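PDB 3F9S: putative polyketide cyclase from Acidithiobacillus ferrooxidans, which is of unproven function but, as a SnoaL-like polyketide cyclase family member, probably acts on a small organic substrate in the pocket of its cone-shaped fold. Local coordinates for residues Ser3-Lys9 with Phe78-Val84; Gln14-Val19 with Asp29-Ala33; Lys106-Met110 with Val135-Leu139. All coordinates share one frame. Residue numbers count along the deposited sequence, not the author numbering.

Contact 1. Residues Ser3-Lys9 with Phe78-Val84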
ATOM      1  N   SER A   3      18.040  12.264   7.422  1.00 33.96           N
ATOM      2  CA  SER A   3      17.932  11.095   6.528  1.00 34.60           C
ATOM      3  C   SER A   3      18.418   9.850   7.302  1.00 33.92           C
ATOM      4  O   SER A   3      18.752   9.920   8.504  1.00 31.85           O
ATOM      5  CB  SER A   3      18.617  11.243   5.154  1.00 36.81           C
ATOM      6  OG  SER A   3      18.168  10.223   4.272  1.00 33.23           O
ATOM      7  N   ILE A   4      18.455   8.721   6.615  1.00 32.18           N
ATOM      8  CA  ILE A   4      18.658   7.471   7.301  1.00 30.95           C
ATOM      9  C   ILE A   4      20.065   7.194   7.754  1.00 29.90           C
ATOM     10  O   ILE A   4      21.045   7.734   7.230  1.00 28.84           O
ATOM     11  CB  ILE A   4      18.176   6.256   6.485  1.00 31.13           C
ATOM     12  CG1 ILE A   4      18.975   6.085   5.185  1.00 34.33           C
ATOM     13  CG2 ILE A   4      16.673   6.298   6.238  1.00 30.12           C
ATOM     14  CD1 ILE A   4      18.699   4.754   4.592  1.00 43.70           C
ATOM     15  N   SER A   5      20.150   6.303   8.732  1.00 29.83           N
ATOM     16  CA  SER A   5      21.430   5.781   9.136  1.00 29.82           C
ATOM     17  C   SER A   5      21.540   4.441   8.423  1.00 28.67           C
ATOM     18  O   SER A   5      20.556   3.912   7.851  1.00 27.76           O
ATOM     19  CB  SER A   5      21.551   5.612  10.648  1.00 31.16           C
ATOM     20  OG  SER A   5      20.976   4.406  11.107  1.00 30.25           O
ATOM     21  N   SER A   6      22.729   3.872   8.530  1.00 28.89           N
ATOM     22  CA  SER A   6      23.041   2.553   7.968  1.00 29.08           C
ATOM     23  C   SER A   6      22.145   1.421   8.487  1.00 28.39           C
ATOM     24  O   SER A   6      22.065   0.363   7.870  1.00 29.42           O
ATOM     25  CB  SER A   6      24.496   2.186   8.280  1.00 28.32           C
ATOM     26  OG  SER A   6      24.704   2.044   9.670  1.00 26.83           O
ATOM     27  N   LYS A   7      21.504   1.633   9.633  1.00 26.30           N
ATOM     28  CA  LYS A   7      20.683   0.616  10.270  1.00 27.12           C
ATOM     29  C   LYS A   7      19.178   0.782  10.130  1.00 24.04           C
ATOM     30  O   LYS A   7      18.434   0.114  10.834  1.00 23.38           O
ATOM     31  CB  LYS A   7      21.112   0.488  11.737  1.00 27.98           C
ATOM     32  CG  LYS A   7      22.532  -0.052  11.817  1.00 27.79           C
ATOM     33  CD  LYS A   7      22.958  -0.460  13.207  1.00 31.83           C
ATOM     34  CE  LYS A   7      24.365  -1.099  13.150  1.00 33.56           C
ATOM     35  NZ  LYS A   7      24.463  -2.286  12.262  1.00 35.63           N
ATOM     36  N   ALA A   8      18.736   1.638   9.211  1.00 23.86           N
ATOM     37  CA  ALA A   8      17.309   1.909   9.011  1.00 24.95           C
ATOM     38  C   ALA A   8      16.461   0.648   8.902  1.00 24.58           C
ATOM     39  O   ALA A   8      15.417   0.526   9.557  1.00 24.92           O
ATOM     40  CB  ALA A   8      17.103   2.796   7.756  1.00 24.49           C
ATOM     41  N   LYS A   9      16.903  -0.311   8.093  1.00 24.35           N
ATOM     42  CA  LYS A   9      16.097  -1.543   7.924  1.00 23.67           C
ATOM     43  C   LYS A   9      15.986  -2.364   9.214  1.00 24.82           C
ATOM     44  O   LYS A   9      14.891  -2.862   9.561  1.00 25.34           O
ATOM     45  CB  LYS A   9      16.636  -2.415   6.800  1.00 24.01           C
ATOM     46  CG  LYS A   9      16.386  -1.767   5.452  1.00 23.57           C
ATOM     47  CD  LYS A   9      16.788  -2.700   4.359  1.00 21.78           C
ATOM     48  CE  LYS A   9      16.659  -2.081   2.975  1.00 24.68           C
ATOM     49  NZ  LYS A   9      16.933  -3.074   1.902  1.00 23.29           N
ATOM     50  N   PHE A  78      12.505  -1.589   1.435  1.00 22.79           N
ATOM     51  CA  PHE A  78      13.029  -0.919   0.253  1.00 23.75           C
ATOM     52  C   PHE A  78      13.467   0.466   0.698  1.00 23.86           C
ATOM     53  O   PHE A  78      12.627   1.312   0.947  1.00 24.90           O
ATOM     54  CB  PHE A  78      11.951  -0.881  -0.821  1.00 24.78           C
ATOM     55  CG  PHE A  78      11.344  -2.215  -1.071  1.00 24.94           C
ATOM     56  CD1 PHE A  78      11.915  -3.095  -1.980  1.00 24.57           C
ATOM     57  CD2 PHE A  78      10.204  -2.613  -0.366  1.00 26.54           C
ATOM     58  CE1 PHE A  78      11.342  -4.357  -2.197  1.00 23.41           C
ATOM     59  CE2 PHE A  78       9.661  -3.865  -0.572  1.00 25.39           C
ATOM     60  CZ  PHE A  78      10.218  -4.725  -1.488  1.00 25.37           C
ATOM     61  N   ALA A  79      14.778   0.663   0.832  1.00 23.52           N
ATOM     62  CA  ALA A  79      15.366   1.887   1.364  1.00 24.03           C
ATOM     63  C   ALA A  79      15.728   2.796   0.205  1.00 25.54           C
ATOM     64  O   ALA A  79      16.351   2.359  -0.751  1.00 26.76           O
ATOM     65  CB  ALA A  79      16.631   1.600   2.203  1.00 24.63           C
ATOM     66  N   ASP A  80      15.308   4.051   0.276  1.00 26.39           N
ATOM     67  CA  ASP A  80      15.700   5.023  -0.735  1.00 26.55           C
ATOM     68  C   ASP A  80      15.668   6.376  -0.073  1.00 27.53           C
ATOM     69  O   ASP A  80      14.611   6.818   0.372  1.00 25.40           O
ATOM     70  CB  ASP A  80      14.754   4.989  -1.924  1.00 26.31           C
ATOM     71  CG  ASP A  80      15.169   5.916  -3.038  1.00 26.54           C
ATOM     72  OD1 ASP A  80      16.084   6.749  -2.867  1.00 32.89           O
ATOM     73  OD2 ASP A  80      14.616   5.775  -4.136  1.00 26.67           O
ATOM     74  N   GLY A  81      16.834   7.017  -0.016  1.00 30.75           N
ATOM     75  CA  GLY A  81      16.952   8.356   0.558  1.00 30.64           C
ATOM     76  C   GLY A  81      16.626   8.306   2.029  1.00 30.38           C
ATOM     77  O   GLY A  81      17.100   7.414   2.728  1.00 34.45           O
ATOM     78  N   ASP A  82      15.737   9.203   2.456  1.00 28.64           N
ATOM     79  CA  ASP A  82      15.253   9.301   3.836  1.00 28.50           C
ATOM     80  C   ASP A  82      14.083   8.391   4.186  1.00 27.07           C
ATOM     81  O   ASP A  82      13.462   8.566   5.241  1.00 28.26           O
ATOM     82  CB  ASP A  82      14.886  10.774   4.156  1.00 31.00           C
ATOM     83  CG  ASP A  82      13.647  11.309   3.398  1.00 37.29           C
ATOM     84  OD1 ASP A  82      13.151  10.691   2.427  1.00 43.64           O
ATOM     85  OD2 ASP A  82      13.176  12.411   3.762  1.00 40.14           O
ATOM     86  N   ALA A  83      13.794   7.420   3.325  1.00 25.56           N
ATOM     87  CA  ALA A  83      12.643   6.559   3.502  1.00 25.04           C
ATOM     88  C   ALA A  83      13.001   5.097   3.367  1.00 24.39           C
ATOM     89  O   ALA A  83      13.948   4.732   2.680  1.00 24.09           O
ATOM     90  CB  ALA A  83      11.572   6.906   2.503  1.00 25.56           C
ATOM     91  N   VAL A  84      12.224   4.278   4.059  1.00 24.55           N
ATOM     92  CA  VAL A  84      12.280   2.843   3.901  1.00 24.01           C
ATOM     93  C   VAL A  84      10.832   2.407   3.785  1.00 22.64           C
ATOM     94  O   VAL A  84      10.038   2.661   4.671  1.00 24.80           O
ATOM     95  CB  VAL A  84      12.962   2.100   5.027  1.00 25.33           C
ATOM     96  CG1 VAL A  84      13.010   0.590   4.693  1.00 26.01           C
ATOM     97  CG2 VAL A  84      14.393   2.648   5.228  1.00 23.84           C
TER
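S3 lies against the D80-A83 turn: its OG is 3.1 Å from D82 CA and 3.3 Å from G81 C, packing without a hydrogen bond. I4 points into the contact, with CG1 3.4 Å from G81 O and CD1 4.5 Å from A79 CB. The chain then reverses through the type I turn S5-A8 (A8 N to S5 O 3.2 Å), where S5 OG accepts from K7 N at 3.2 Å, an ST turn leading into helix 8-21. A8 CB rests on V84 CG2 at 3.7 Å. K9 runs its aliphatic chain across the strands, CG 4.2 Å from V84 CG1 and CE 3.8 Å from A79 CB, while its NZ bonds to L77 O and forms a salt bridge with D80 of the second subunit. The partner segment carries the type II' turn D80-A83 that links strands 71-80 and 83-93 in a tight β-hairpin, closed by D80 N to A83 O (2.8 Å), here packed against the helix start of an NTF2-like α+β fold at the dimer interface.

Contact 2. Residues Gln14-Val19 with Asp29-Ala33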
ATOM      1  N   GLN A  14      13.043  -4.003  14.093  1.00 26.37           N
ATOM      2  CA  GLN A  14      12.942  -4.096  15.567  0.50 26.20           C
ATOM      3  C   GLN A  14      11.729  -3.324  16.073  1.00 25.72           C
ATOM      4  O   GLN A  14      10.987  -3.808  16.917  1.00 26.31           O
ATOM      5  CB  GLN A  14      14.203  -3.566  16.269  0.50 27.33           C
ATOM      6  CG  GLN A  14      14.319  -4.050  17.722  0.50 26.91           C
ATOM      7  CD  GLN A  14      15.435  -3.397  18.538  0.50 27.65           C
ATOM      8  OE1 GLN A  14      15.808  -2.242  18.317  0.50 32.48           O
ATOM      9  NE2 GLN A  14      15.933  -4.127  19.526  0.50 28.93           N
ATOM     10  N   PHE A  15      11.572  -2.103  15.568  1.00 23.27           N
ATOM     11  CA  PHE A  15      10.444  -1.239  15.887  1.00 24.11           C
ATOM     12  C   PHE A  15       9.109  -1.932  15.632  1.00 24.60           C
ATOM     13  O   PHE A  15       8.241  -1.948  16.494  1.00 26.09           O
ATOM     14  CB  PHE A  15      10.552   0.026  15.038  1.00 25.45           C
ATOM     15  CG  PHE A  15       9.248   0.720  14.764  1.00 29.35           C
ATOM     16  CD1 PHE A  15       8.555   1.395  15.747  1.00 29.40           C
ATOM     17  CD2 PHE A  15       8.737   0.693  13.475  1.00 33.80           C
ATOM     18  CE1 PHE A  15       7.351   2.048  15.430  1.00 27.88           C
ATOM     19  CE2 PHE A  15       7.570   1.321  13.166  1.00 31.24           C
ATOM     20  CZ  PHE A  15       6.873   1.993  14.131  1.00 27.13           C
ATOM     21  N   THR A  16       8.984  -2.531  14.450  1.00 22.96           N
ATOM     22  CA  THR A  16       7.764  -3.227  14.054  1.00 23.53           C
ATOM     23  C   THR A  16       7.516  -4.377  14.997  1.00 23.94           C
ATOM     24  O   THR A  16       6.395  -4.578  15.459  1.00 25.08           O
ATOM     25  CB  THR A  16       7.857  -3.716  12.593  1.00 24.14           C
ATOM     26  OG1 THR A  16       8.015  -2.575  11.734  1.00 27.04           O
ATOM     27  CG2 THR A  16       6.610  -4.495  12.176  1.00 24.68           C
ATOM     28  N   ARG A  17       8.581  -5.097  15.315  1.00 25.07           N
ATOM     29  CA  ARG A  17       8.479  -6.216  16.226  0.50 25.31           C
ATOM     30  C   ARG A  17       8.052  -5.758  17.619  1.00 25.11           C
ATOM     31  O   ARG A  17       7.044  -6.235  18.150  1.00 25.60           O
ATOM     32  CB  ARG A  17       9.800  -6.969  16.292  0.50 26.21           C
ATOM     33  CG  ARG A  17       9.710  -8.223  17.106  0.50 29.89           C
ATOM     34  CD  ARG A  17      11.022  -8.936  17.154  0.50 33.91           C
ATOM     35  NE  ARG A  17      10.948 -10.077  18.063  0.50 36.20           N
ATOM     36  CZ  ARG A  17      11.982 -10.840  18.420  0.50 38.13           C
ATOM     37  NH1 ARG A  17      13.215 -10.631  17.947  0.50 37.98           N
ATOM     38  NH2 ARG A  17      11.769 -11.847  19.263  0.50 41.94           N
ATOM     39  N   GLU A  18       8.813  -4.838  18.187  1.00 26.49           N
ATOM     40  CA  GLU A  18       8.578  -4.406  19.567  1.00 26.92           C
ATOM     41  C   GLU A  18       7.293  -3.653  19.793  1.00 26.28           C
ATOM     42  O   GLU A  18       6.513  -3.989  20.690  1.00 26.03           O
ATOM     43  CB  GLU A  18       9.748  -3.560  20.060  1.00 27.23           C
ATOM     44  CG  GLU A  18      11.023  -4.333  20.200  1.00 31.14           C
ATOM     45  CD  GLU A  18      12.196  -3.495  20.673  1.00 31.30           C
ATOM     46  OE1 GLU A  18      12.112  -2.250  20.718  1.00 33.39           O
ATOM     47  OE2 GLU A  18      13.235  -4.114  20.992  1.00 43.81           O
ATOM     48  N   VAL A  19       7.087  -2.621  18.990  1.00 25.29           N
ATOM     49  CA  VAL A  19       5.919  -1.771  19.176  1.00 26.23           C
ATOM     50  C   VAL A  19       4.650  -2.403  18.622  1.00 25.53           C
ATOM     51  O   VAL A  19       3.666  -2.530  19.339  1.00 26.60           O
ATOM     52  CB  VAL A  19       6.116  -0.385  18.548  1.00 26.31           C
ATOM     53  CG1 VAL A  19       4.827   0.459  18.655  1.00 24.81           C
ATOM     54  CG2 VAL A  19       7.291   0.320  19.204  1.00 25.92           C
ATOM     55  N   ASP A  29       9.429   5.282  22.288  1.00 24.94           N
ATOM     56  CA  ASP A  29      10.417   6.275  22.703  1.00 26.39           C
ATOM     57  C   ASP A  29      11.777   6.134  22.019  1.00 27.66           C
ATOM     58  O   ASP A  29      12.462   7.124  21.856  1.00 28.59           O
ATOM     59  CB  ASP A  29      10.643   6.235  24.210  1.00 27.45           C
ATOM     60  CG  ASP A  29       9.429   6.666  25.010  1.00 27.77           C
ATOM     61  OD1 ASP A  29       8.429   7.133  24.438  1.00 35.60           O
ATOM     62  OD2 ASP A  29       9.486   6.515  26.245  1.00 32.70           O
ATOM     63  N   LYS A  30      12.172   4.914  21.675  1.00 27.82           N
ATOM     64  CA  LYS A  30      13.447   4.650  21.023  1.00 28.96           C
ATOM     65  C   LYS A  30      13.424   4.912  19.530  1.00 27.14           C
ATOM     66  O   LYS A  30      14.483   5.085  18.931  1.00 28.11           O
ATOM     67  CB  LYS A  30      13.839   3.185  21.195  1.00 29.05           C
ATOM     68  CG  LYS A  30      13.957   2.707  22.619  1.00 34.11           C
ATOM     69  CD  LYS A  30      14.448   1.260  22.695  1.00 32.64           C
ATOM     70  CE  LYS A  30      13.411   0.260  22.200  1.00 36.84           C
ATOM     71  NZ  LYS A  30      13.846  -1.150  22.414  1.00 38.59           N
ATOM     72  N   TYR A  31      12.233   4.914  18.927  1.00 24.39           N
ATOM     73  CA  TYR A  31      12.100   4.958  17.470  1.00 24.76           C
ATOM     74  C   TYR A  31      11.440   6.162  16.843  1.00 23.76           C
ATOM     75  O   TYR A  31      11.646   6.398  15.662  1.00 24.99           O
ATOM     76  CB  TYR A  31      11.229   3.775  17.054  1.00 23.52           C
ATOM     77  CG  TYR A  31      11.771   2.455  17.487  1.00 24.33           C
ATOM     78  CD1 TYR A  31      12.956   1.981  16.949  1.00 26.71           C
ATOM     79  CD2 TYR A  31      11.114   1.685  18.451  1.00 25.23           C
ATOM     80  CE1 TYR A  31      13.475   0.760  17.337  1.00 27.77           C
ATOM     81  CE2 TYR A  31      11.626   0.455  18.855  1.00 26.82           C
ATOM     82  CZ  TYR A  31      12.800  -0.006  18.263  1.00 26.93           C
ATOM     83  OH  TYR A  31      13.342  -1.209  18.611  1.00 28.65           O
ATOM     84  N   ILE A  32      10.586   6.850  17.590  1.00 23.21           N
ATOM     85  CA  ILE A  32       9.808   7.936  17.032  1.00 23.48           C
ATOM     86  C   ILE A  32      10.493   9.259  17.244  1.00 23.63           C
ATOM     87  O   ILE A  32      10.991   9.548  18.315  1.00 23.48           O
ATOM     88  CB  ILE A  32       8.373   7.940  17.574  1.00 23.85           C
ATOM     89  CG1 ILE A  32       7.731   6.564  17.372  1.00 24.87           C
ATOM     90  CG2 ILE A  32       7.526   8.989  16.873  1.00 24.97           C
ATOM     91  CD1 ILE A  32       7.783   5.993  15.945  1.00 23.15           C
ATOM     92  N   ALA A  33      10.477  10.070  16.194  1.00 22.53           N
ATOM     93  CA  ALA A  33      11.006  11.415  16.227  1.00 22.82           C
ATOM     94  C   ALA A  33      10.075  12.284  17.066  1.00 23.18           C
ATOM     95  O   ALA A  33       8.924  11.903  17.321  1.00 23.72           O
ATOM     96  CB  ALA A  33      11.109  11.989  14.835  1.00 21.05           C
TER
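The hydroxyl of Y31 reaches over helix 8-21 to two acceptors, with OH 2.7 Å from Q14 OE1 and 2.7 Å from E18 OE1; its single proton can serve only one of them at a time. E18 OE1 is shared, for K30 NZ also comes to 2.7 Å of it in a hydrogen-bonded salt bridge, so one carboxylate oxygen meets the consecutive side chains K30 and Y31. Q14 NE2 approaches E18 OE2 to 3.1 Å, but at an angle too poor for a bond. Behind these polar ends the Y31 ring is a knob set among Q14, F15, E18 and V19. F15 CB sits 3.5 Å from the Y31 ring centroid, 8° off its normal, as a CH-pi contact, and the F15 ring turns its edge to the Y31 face with centroids 5.5 Å apart and planes at 61°. V19 CG2 lies 4.1 Å from Y31 CD2, and F15 CE1 lies 4.0 Å from I32 CD1. In this NTF2-like cone the helices pack against a curved sheet; the F15 side chain, whose ring also meets those of W20 and Y116, is about 5 Å from a bound glycerol, probably from the crystallisation liquor, which may mark the interior pocket. Main-chain groups are met by the helix itself, E18 N to Q14 O at 2.7 Å and V19 N to F15 O at 2.8 Å. On the other segment, R122 NH1 bonds the carbonyl of I32, and Y31 pairs through its backbone with L123 of strand 122-130.

Contact 3. Residues Lys106-Met110 with Val135-Leu139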
ATOM      1  N   LYS A 106     -11.492 -16.061  15.042  1.00 42.86           N
ATOM      2  CA  LYS A 106     -10.885 -16.503  13.787  1.00 40.59           C
ATOM      3  C   LYS A 106      -9.689 -15.628  13.442  1.00 37.84           C
ATOM      4  O   LYS A 106      -9.615 -14.478  13.871  1.00 36.86           O
ATOM      5  CB  LYS A 106     -11.898 -16.426  12.642  1.00 41.14           C
ATOM      6  N   GLN A 107      -8.770 -16.184  12.657  1.00 36.00           N
ATOM      7  CA  GLN A 107      -7.597 -15.445  12.175  1.00 35.26           C
ATOM      8  C   GLN A 107      -8.004 -14.468  11.075  1.00 32.41           C
ATOM      9  O   GLN A 107      -8.693 -14.846  10.127  1.00 32.44           O
ATOM     10  CB  GLN A 107      -6.511 -16.391  11.638  1.00 36.13           C
ATOM     11  CG  GLN A 107      -5.508 -16.851  12.691  1.00 40.50           C
ATOM     12  CD  GLN A 107      -4.267 -15.979  12.730  1.00 43.64           C
ATOM     13  OE1 GLN A 107      -3.521 -15.924  11.748  1.00 50.57           O
ATOM     14  NE2 GLN A 107      -4.011 -15.333  13.872  1.00 46.36           N
ATOM     15  N   ILE A 108      -7.593 -13.214  11.233  1.00 29.55           N
ATOM     16  CA  ILE A 108      -7.799 -12.176  10.234  1.00 27.45           C
ATOM     17  C   ILE A 108      -6.417 -11.962   9.629  1.00 25.89           C
ATOM     18  O   ILE A 108      -5.424 -11.878  10.361  1.00 25.30           O
ATOM     19  CB  ILE A 108      -8.323 -10.858  10.852  1.00 26.49           C
ATOM     20  CG1 ILE A 108      -9.666 -11.080  11.547  1.00 31.76           C
ATOM     21  CG2 ILE A 108      -8.479  -9.773   9.782  1.00 30.32           C
ATOM     22  CD1 ILE A 108     -10.799 -11.569  10.648  1.00 28.75           C
ATOM     23  N   LYS A 109      -6.365 -11.879   8.302  1.00 25.04           N
ATOM     24  CA  LYS A 109      -5.129 -11.664   7.567  1.00 26.26           C
ATOM     25  C   LYS A 109      -5.224 -10.372   6.774  1.00 25.89           C
ATOM     26  O   LYS A 109      -6.267 -10.047   6.216  1.00 27.19           O
ATOM     27  CB  LYS A 109      -4.839 -12.819   6.627  1.00 27.68           C
ATOM     28  CG  LYS A 109      -4.499 -14.097   7.361  1.00 29.46           C
ATOM     29  CD  LYS A 109      -3.724 -15.059   6.457  1.00 37.28           C
ATOM     30  CE  LYS A 109      -3.030 -16.164   7.263  1.00 40.96           C
ATOM     31  NZ  LYS A 109      -1.889 -16.774   6.507  1.00 45.58           N
HETATM   32  N   MSE A 110      -4.129  -9.633   6.739  1.00 25.42           N
HETATM   33  CA  MSE A 110      -4.100  -8.376   6.005  1.00 26.48           C
HETATM   34  C   MSE A 110      -2.696  -8.224   5.472  1.00 25.44           C
HETATM   35  O   MSE A 110      -1.786  -8.922   5.905  1.00 26.78           O
HETATM   36  CB  MSE A 110      -4.445  -7.208   6.940  1.00 27.04           C
HETATM   37  CG  MSE A 110      -4.497  -5.875   6.247  1.00 28.18           C
HETATM   38 SE   MSE A 110      -5.150  -4.555   7.375  0.75 31.66          SE
HETATM   39  CE  MSE A 110      -3.789  -4.233   8.390  1.00 23.54           C
ATOM     40  N   VAL A 135      -9.817  -7.399   5.067  1.00 25.01           N
ATOM     41  CA  VAL A 135     -10.255  -7.590   6.464  1.00 25.50           C
ATOM     42  C   VAL A 135     -11.781  -7.480   6.575  1.00 26.91           C
ATOM     43  O   VAL A 135     -12.424  -8.350   7.158  1.00 26.19           O
ATOM     44  CB  VAL A 135      -9.556  -6.587   7.429  1.00 24.93           C
ATOM     45  CG1 VAL A 135     -10.048  -6.734   8.868  1.00 24.81           C
ATOM     46  CG2 VAL A 135      -8.080  -6.804   7.396  1.00 26.73           C
ATOM     47  N   TYR A 136     -12.336  -6.416   5.996  1.00 27.56           N
ATOM     48  CA  TYR A 136     -13.783  -6.136   5.959  1.00 27.51           C
ATOM     49  C   TYR A 136     -14.533  -7.359   5.434  1.00 27.60           C
ATOM     50  O   TYR A 136     -15.477  -7.827   6.073  1.00 28.51           O
ATOM     51  CB  TYR A 136     -13.999  -4.877   5.096  1.00 28.47           C
ATOM     52  CG  TYR A 136     -15.412  -4.411   4.854  1.00 30.93           C
ATOM     53  CD1 TYR A 136     -16.202  -5.005   3.866  1.00 30.69           C
ATOM     54  CD2 TYR A 136     -15.924  -3.300   5.535  1.00 35.69           C
ATOM     55  CE1 TYR A 136     -17.494  -4.553   3.610  1.00 33.90           C
ATOM     56  CE2 TYR A 136     -17.212  -2.837   5.279  1.00 35.41           C
ATOM     57  CZ  TYR A 136     -17.985  -3.463   4.308  1.00 32.83           C
ATOM     58  OH  TYR A 136     -19.266  -3.013   4.088  1.00 34.72           O
ATOM     59  N   GLN A 137     -14.065  -7.904   4.313  1.00 26.82           N
ATOM     60  CA  GLN A 137     -14.620  -9.121   3.707  1.00 27.63           C
ATOM     61  C   GLN A 137     -14.523 -10.363   4.601  1.00 27.92           C
ATOM     62  O   GLN A 137     -15.483 -11.136   4.705  1.00 28.96           O
ATOM     63  CB  GLN A 137     -13.916  -9.425   2.382  1.00 26.85           C
ATOM     64  CG  GLN A 137     -14.289  -8.468   1.258  1.00 27.45           C
ATOM     65  CD  GLN A 137     -13.437  -8.669   0.018  1.00 29.10           C
ATOM     66  OE1 GLN A 137     -12.405  -9.332   0.059  1.00 28.36           O
ATOM     67  NE2 GLN A 137     -13.866  -8.084  -1.093  1.00 36.09           N
ATOM     68  N   GLN A 138     -13.356 -10.559   5.211  1.00 28.24           N
ATOM     69  CA  GLN A 138     -13.124 -11.682   6.130  1.00 28.34           C
ATOM     70  C   GLN A 138     -14.021 -11.617   7.366  1.00 29.94           C
ATOM     71  O   GLN A 138     -14.508 -12.656   7.825  1.00 30.28           O
ATOM     72  CB  GLN A 138     -11.672 -11.737   6.584  1.00 27.26           C
ATOM     73  CG  GLN A 138     -10.678 -12.103   5.503  1.00 28.08           C
ATOM     74  CD  GLN A 138      -9.277 -11.804   5.978  1.00 27.74           C
ATOM     75  OE1 GLN A 138      -8.861 -12.293   7.028  1.00 27.29           O
ATOM     76  NE2 GLN A 138      -8.546 -10.992   5.231  1.00 25.51           N
ATOM     77  N   LEU A 139     -14.219 -10.414   7.900  1.00 30.82           N
ATOM     78  CA  LEU A 139     -15.141 -10.199   9.023  1.00 33.55           C
ATOM     79  C   LEU A 139     -16.579 -10.521   8.620  1.00 34.60           C
ATOM     80  O   LEU A 139     -17.336 -11.016   9.458  1.00 34.60           O
ATOM     81  CB  LEU A 139     -15.053  -8.765   9.554  1.00 33.02           C
ATOM     82  CG  LEU A 139     -13.754  -8.363  10.249  1.00 33.96           C
ATOM     83  CD1 LEU A 139     -13.722  -6.861  10.437  1.00 31.25           C
ATOM     84  CD2 LEU A 139     -13.571  -9.086  11.579  1.00 34.77           C
TER
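I108 lays its side chain against the inner face of helix 132-142, CG2 3.5 Å from V135 CG1 and CD1 3.8 Å from L139 CD2. Next to it, the selenomethionine M110 brings CB to 3.7 Å from V135 CG2, so V135 is gripped by two alternate residues on strand 107-118. L139 also touches H94, I98 and F101. Strand segment 107-110 and helix segment 135-139 run nearly antiparallel, with axes 8.2 Å apart at closest and 159° between their directions. Q138 points toward the strand and spans K109 with its amide: OE1 accepts from K109 N at 2.8 Å, and NE2 donates to K109 O at 2.7 Å. I108 pairs through its backbone with A92 of strand 83-93. One glutamine side chain thus satisfies both main-chain groups of K109, much as a neighbouring strand would, and joins the C-terminal helix of this NTF2-like fold to the sheet by paired polar bonds beside an apolar patch, a link that depends on the strand's backbone and not on the lysine side chain.

Overall arrangement
From the N terminus, residues 3-9 meet residues 78-84 only after 68 residues have intervened, so contact 1 closes a long loop that brings the chain start to the hairpin between strands 71-80 and 83-93. Contact 2 falls wholly within that span, a short loop of nine residues joining helix 8-21 to the segment 29-33; contacts 1 and 2 share this helix, their centres about 15 Å apart. Contact 3 opens once contact 1 is closed and joins strand 107-118 to the C-terminal helix 132-142. Its centre is about 31 Å from that of contact 1, across the chain's centre, yet both reach one sheet through adjacent strands 83-93 and 107-118.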